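Local coordinates for acyl-CoA dehydrogenase FadE3 (Mycobacterium smegmatis, PDB 4IV6), which belongs to the acyl-CoA dehydrogenase family of flavoproteins and binds dihydroflavine-adenine dinucleotide within an assembly of four chains, at residues 92-95 with 96-100; 219-222 with 223-227. All blocks are in the same frame, centred on the assembly; numbering follows the deposited sequence. Where two conformers were deposited one is given.

Interaction 1: 92-95 with 96-100; sequences HTVV and SKLLL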
loop_
_atom_site.group_PDB
_atom_site.type_symbol
_atom_site.label_atom_id
_atom_site.label_comp_id
_atom_site.label_asym_id
_atom_site.label_seq_id
_atom_site.Cartn_x
_atom_site.Cartn_y
_atom_site.Cartn_z
ATOM N N HIS B 92 32.114 -3.129 11.691
ATOM C CA HIS B 92 33.462 -3.676 11.655
ATOM C C HIS B 92 33.882 -3.945 10.222
ATOM O O HIS B 92 34.988 -3.618 9.812
ATOM C CB HIS B 92 33.507 -4.956 12.484
ATOM C CG HIS B 92 34.817 -5.660 12.483
ATOM N ND1 HIS B 92 35.770 -5.472 13.466
ATOM C CD2 HIS B 92 35.306 -6.621 11.665
ATOM C CE1 HIS B 92 36.807 -6.257 13.227
ATOM N NE2 HIS B 92 36.542 -6.975 12.143
ATOM N N THR B 93 32.987 -4.525 9.441
ATOM C CA THR B 93 33.260 -4.743 8.013
ATOM C C THR B 93 33.486 -3.422 7.243
ATOM O O THR B 93 34.402 -3.298 6.419
ATOM C CB THR B 93 32.115 -5.527 7.346
ATOM O OG1 THR B 93 31.772 -6.681 8.151
ATOM C CG2 THR B 93 32.524 -5.967 5.969
ATOM N N VAL B 94 32.647 -2.444 7.512
ATOM C CA VAL B 94 32.779 -1.160 6.846
ATOM C C VAL B 94 34.142 -0.550 7.184
ATOM O O VAL B 94 34.829 -0.072 6.293
ATOM C CB VAL B 94 31.615 -0.224 7.206
ATOM C CG1 VAL B 94 31.832 1.153 6.627
ATOM C CG2 VAL B 94 30.295 -0.803 6.685
ATOM N N VAL B 95 34.555 -0.607 8.457
ATOM C CA VAL B 95 35.866 -0.055 8.833
ATOM C C VAL B 95 36.984 -0.833 8.157
ATOM O O VAL B 95 37.965 -0.223 7.694
ATOM C CB VAL B 95 36.110 -0.034 10.361
ATOM C CG1 VAL B 95 37.519 0.448 10.679
ATOM C CG2 VAL B 95 35.087 0.841 11.049
ATOM N N SER B 96 36.855 -2.168 8.104
ATOM C CA SER B 96 37.813 -2.998 7.397
ATOM C C SER B 96 37.992 -2.473 5.975
ATOM O O SER B 96 39.105 -2.296 5.497
ATOM C CB SER B 96 37.403 -4.487 7.373
ATOM O OG SER B 96 37.322 -5.065 8.665
ATOM N N LYS B 97 36.892 -2.215 5.291
ATOM C CA LYS B 97 36.964 -1.718 3.919
ATOM C C LYS B 97 37.589 -0.332 3.807
ATOM O O LYS B 97 38.374 -0.072 2.898
ATOM C CB LYS B 97 35.559 -1.722 3.313
ATOM C CG LYS B 97 35.483 -1.314 1.845
ATOM C CD LYS B 97 35.961 -2.421 0.926
ATOM C CE LYS B 97 35.725 -2.054 -0.529
ATOM N NZ LYS B 97 36.314 -3.074 -1.444
ATOM N N LEU B 98 37.213 0.586 4.692
ATOM C CA LEU B 98 37.814 1.911 4.680
ATOM C C LEU B 98 39.347 1.869 4.844
ATOM O O LEU B 98 40.073 2.602 4.162
ATOM C CB LEU B 98 37.220 2.799 5.762
ATOM C CG LEU B 98 35.761 3.160 5.547
ATOM C CD1 LEU B 98 35.282 4.004 6.715
ATOM C CD2 LEU B 98 35.547 3.863 4.218
ATOM N N LEU B 99 39.820 1.017 5.746
ATOM C CA LEU B 99 41.251 0.816 5.934
ATOM C C LEU B 99 41.904 0.302 4.656
ATOM O O LEU B 99 42.933 0.816 4.232
ATOM C CB LEU B 99 41.518 -0.165 7.080
ATOM C CG LEU B 99 41.531 0.406 8.502
ATOM C CD1 LEU B 99 41.365 -0.705 9.534
ATOM C CD2 LEU B 99 42.833 1.150 8.752
ATOM N N LEU B 100 41.311 -0.707 4.034
ATOM C CA LEU B 100 41.869 -1.212 2.790
ATOM C C LEU B 100 41.863 -0.144 1.700
ATOM O O LEU B 100 42.845 0.003 1.009
ATOM C CB LEU B 100 41.110 -2.424 2.329
ATOM C CG LEU B 100 41.427 -3.641 3.200
ATOM C CD1 LEU B 100 40.293 -4.633 3.058
ATOM C CD2 LEU B 100 42.764 -4.263 2.825
#
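Ser96 grips the carbonyl oxygen of His92 twice. Its backbone N lies 2.9 Å from His92 O, and its hydroxyl OG donates to the same His92 O at 3.0 Å. The two donors arrive from opposite faces of the carbonyl plane, with OG well above it at 38°. Swinging OG back beside its own backbone N (chi1 -62°) brings the hydroxyl to the preceding turn, and a small serine suits a buried position where its polar group can be satisfied by the main chain. The same OG is also 3.9 Å from CD2 of the His92 imidazole, meeting the ring obliquely. That ring is held in turn by Phe53 O at NE2 and Ala122 N at ND1, while Phe53 packs against it edge-to-face.

The two segments form one unbroken run of helix 83-102, in the predominantly helical N-terminal region of the acyl-CoA dehydrogenase fold, and their carbonyls follow the i to i+4 pattern of an alpha-helix. Leu99 N, for example, bonds to Val95 O at 3.0 Å.

On the tightly packed side, the Val95 and Leu99 side chains run side by side in the same direction, with Val95 CG1 4.2 Å from Leu99 CD1. Branched aliphatic residues fit here because Val95 reaches Ala122 and Met124 of strand 122-125, whereas Leu99 meets Leu112 and Met115 of helix 105-116. Val94 and Leu98, also buried, touch each other only lightly, Val94 CG1 to Leu98 CD1 being 4.5 Å, and both pack on Met124 as well. Lys97 marks the more open side: its CB rests 3.5 Å from Val94 O, but with CG anti to N and a bend at chi2 (76°) the aliphatic chain leads its ammonium away from the preceding turn.

Interaction 2: 219-222 with 223-227; sequences ARVP and VSSLL
A short 3-10 turn, residues 223-225, ends strand 219-222 and redirects the chain into the loop that precedes helix 234-270. Its first link is the backbone bond from Ser225 N to Pro222 O, 2.9 Å long, which closes a beta turn with Val223 and Ser224 at the two central positions. Leu226 N then bonds to Val223 O, the next i to i+3 link, as expected for a 3-10 segment.

Ser225 adds a second bond to the same acceptor. Two conformers of this serine were deposited; in the one described, OG donates to Pro222 O at 2.7 Å, nearly straight on to the carbonyl at a C=O...OG angle of 167°. The backbone N-H approaches Pro222 O quite differently, from above the carbonyl plane by 47°. With OG lodged between its own backbone N and carbonyl carbon (chi1 63°), the hydroxyl reaches back toward the strand and, in this conformer, lies 3.3 Å from Val221 CG2.

On the outer side, the ring of Pro222 presents CB to the hydroxyl of exposed Ser224, with Pro222 CB 3.8 Å from Ser224 OG, a simple van der Waals contact. Proline suits the end of the strand, since its nitrogen carries no hydrogen to offer a neighbouring strand and its ring restrains the backbone. The side chain of Val221 is buried instead, packing on Tyr149 and Ile151 of strand 148-159. Backbone bonds of Val221 with Tyr149, just before the turn, and of Ser225 with Leu188, at its end, tie the chain to strands 148-159 and 184-190.

Because main-chain N-H and side-chain hydroxyl converge on one oxygen, Pro222 O is doubly satisfied in this conformer, while the backbone bond alone already closes the turn.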
loop_
_atom_site.group_PDB
_atom_site.type_symbol
_atom_site.label_atom_id
_atom_site.label_comp_id
_atom_site.label_asym_id
_atom_site.label_seq_id
_atom_site.Cartn_x
_atom_site.Cartn_y
_atom_site.Cartn_z
ATOM N N ALA B 219 40.212 14.922 24.217
ATOM C CA ALA B 219 40.709 13.550 23.949
ATOM C C ALA B 219 41.802 13.604 22.899
ATOM O O ALA B 219 41.544 13.947 21.722
ATOM C CB ALA B 219 39.589 12.649 23.475
ATOM N N ARG B 220 43.017 13.259 23.314
ATOM C CA ARG B 220 44.199 13.382 22.464
ATOM C C ARG B 220 44.504 12.085 21.722
ATOM O O ARG B 220 44.632 11.039 22.341
ATOM C CB ARG B 220 45.413 13.754 23.316
ATOM C CG ARG B 220 45.202 14.967 24.208
ATOM C CD ARG B 220 46.528 15.406 24.827
ATOM N NE ARG B 220 47.039 16.553 24.110
ATOM C CZ ARG B 220 46.525 17.766 24.258
ATOM N NH1 ARG B 220 47.012 18.772 23.565
ATOM N NH2 ARG B 220 45.512 17.957 25.114
ATOM N N VAL B 221 44.615 12.163 20.407
ATOM C CA VAL B 221 45.086 11.047 19.590
ATOM C C VAL B 221 46.199 11.578 18.699
ATOM O O VAL B 221 46.233 12.745 18.387
ATOM C CB VAL B 221 43.967 10.435 18.734
ATOM C CG1 VAL B 221 42.846 9.938 19.624
ATOM C CG2 VAL B 221 43.446 11.423 17.696
ATOM N N PRO B 222 47.133 10.721 18.298
ATOM C CA PRO B 222 48.163 11.218 17.418
ATOM C C PRO B 222 47.613 11.546 16.030
ATOM O O PRO B 222 46.587 10.974 15.607
ATOM C CB PRO B 222 49.192 10.079 17.374
ATOM C CG PRO B 222 48.507 8.870 17.892
ATOM C CD PRO B 222 47.314 9.314 18.678
ATOM N N VAL B 223 48.273 12.472 15.336
ATOM C CA VAL B 223 47.805 12.887 13.991
ATOM C C VAL B 223 47.821 11.750 12.991
ATOM O O VAL B 223 47.054 11.768 12.026
ATOM C CB VAL B 223 48.531 14.130 13.408
ATOM C CG1 VAL B 223 48.200 15.352 14.258
ATOM C CG2 VAL B 223 50.040 13.925 13.286
ATOM N N SER B 224 48.637 10.721 13.264
ATOM C CA SER B 224 48.648 9.501 12.440
ATOM C C SER B 224 47.321 8.726 12.486
ATOM O O SER B 224 47.106 7.807 11.698
ATOM C CB SER B 224 49.816 8.601 12.870
ATOM O OG SER B 224 49.591 8.073 14.173
ATOM N N SER B 225 46.412 9.103 13.386
ATOM C CA SER B 225 45.084 8.480 13.424
ATOM C C SER B 225 44.222 8.846 12.218
ATOM O O SER B 225 43.204 8.204 11.982
ATOM C CB SER B 225 44.328 8.886 14.694
ATOM O OG SER B 225 44.105 10.281 14.705
ATOM N N LEU B 226 44.607 9.891 11.489
ATOM C CA LEU B 226 43.867 10.332 10.316
ATOM C C LEU B 226 43.767 9.200 9.329
ATOM O O LEU B 226 44.756 8.532 9.042
ATOM C CB LEU B 226 44.557 11.533 9.641
ATOM C CG LEU B 226 43.900 12.015 8.342
ATOM C CD1 LEU B 226 42.467 12.533 8.536
ATOM C CD2 LEU B 226 44.762 13.070 7.678
ATOM N N LEU B 227 42.573 8.953 8.810
ATOM C CA LEU B 227 42.410 7.941 7.760
ATOM C C LEU B 227 42.787 8.581 6.440
ATOM O O LEU B 227 42.100 9.475 5.967
ATOM C CB LEU B 227 40.974 7.418 7.706
ATOM C CG LEU B 227 40.669 6.409 6.584
ATOM C CD1 LEU B 227 41.374 5.079 6.830
ATOM C CD2 LEU B 227 39.167 6.215 6.478
#

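Though more than a hundred residues apart in sequence, interactions 1 and 2 lie on the same side of the chain's centre, with their own centres about 17 Å apart. They meet where Leu227, the last residue of interaction 2, reaches the helix: Leu227 CD1 is 3.9 Å from Leu98 O, a packing contact. Interaction 1 does not line the ligand pocket, but the side chain of Val95 lies about 9 Å from a bound dihydroflavine-adenine dinucleotide. Interaction 2 sits farther out, its centre about 26 Å from that of the chain, compared with about 12 Å for interaction 1. Residues 226-227 carry the chain from the outlying turn to the side of helix 83-102.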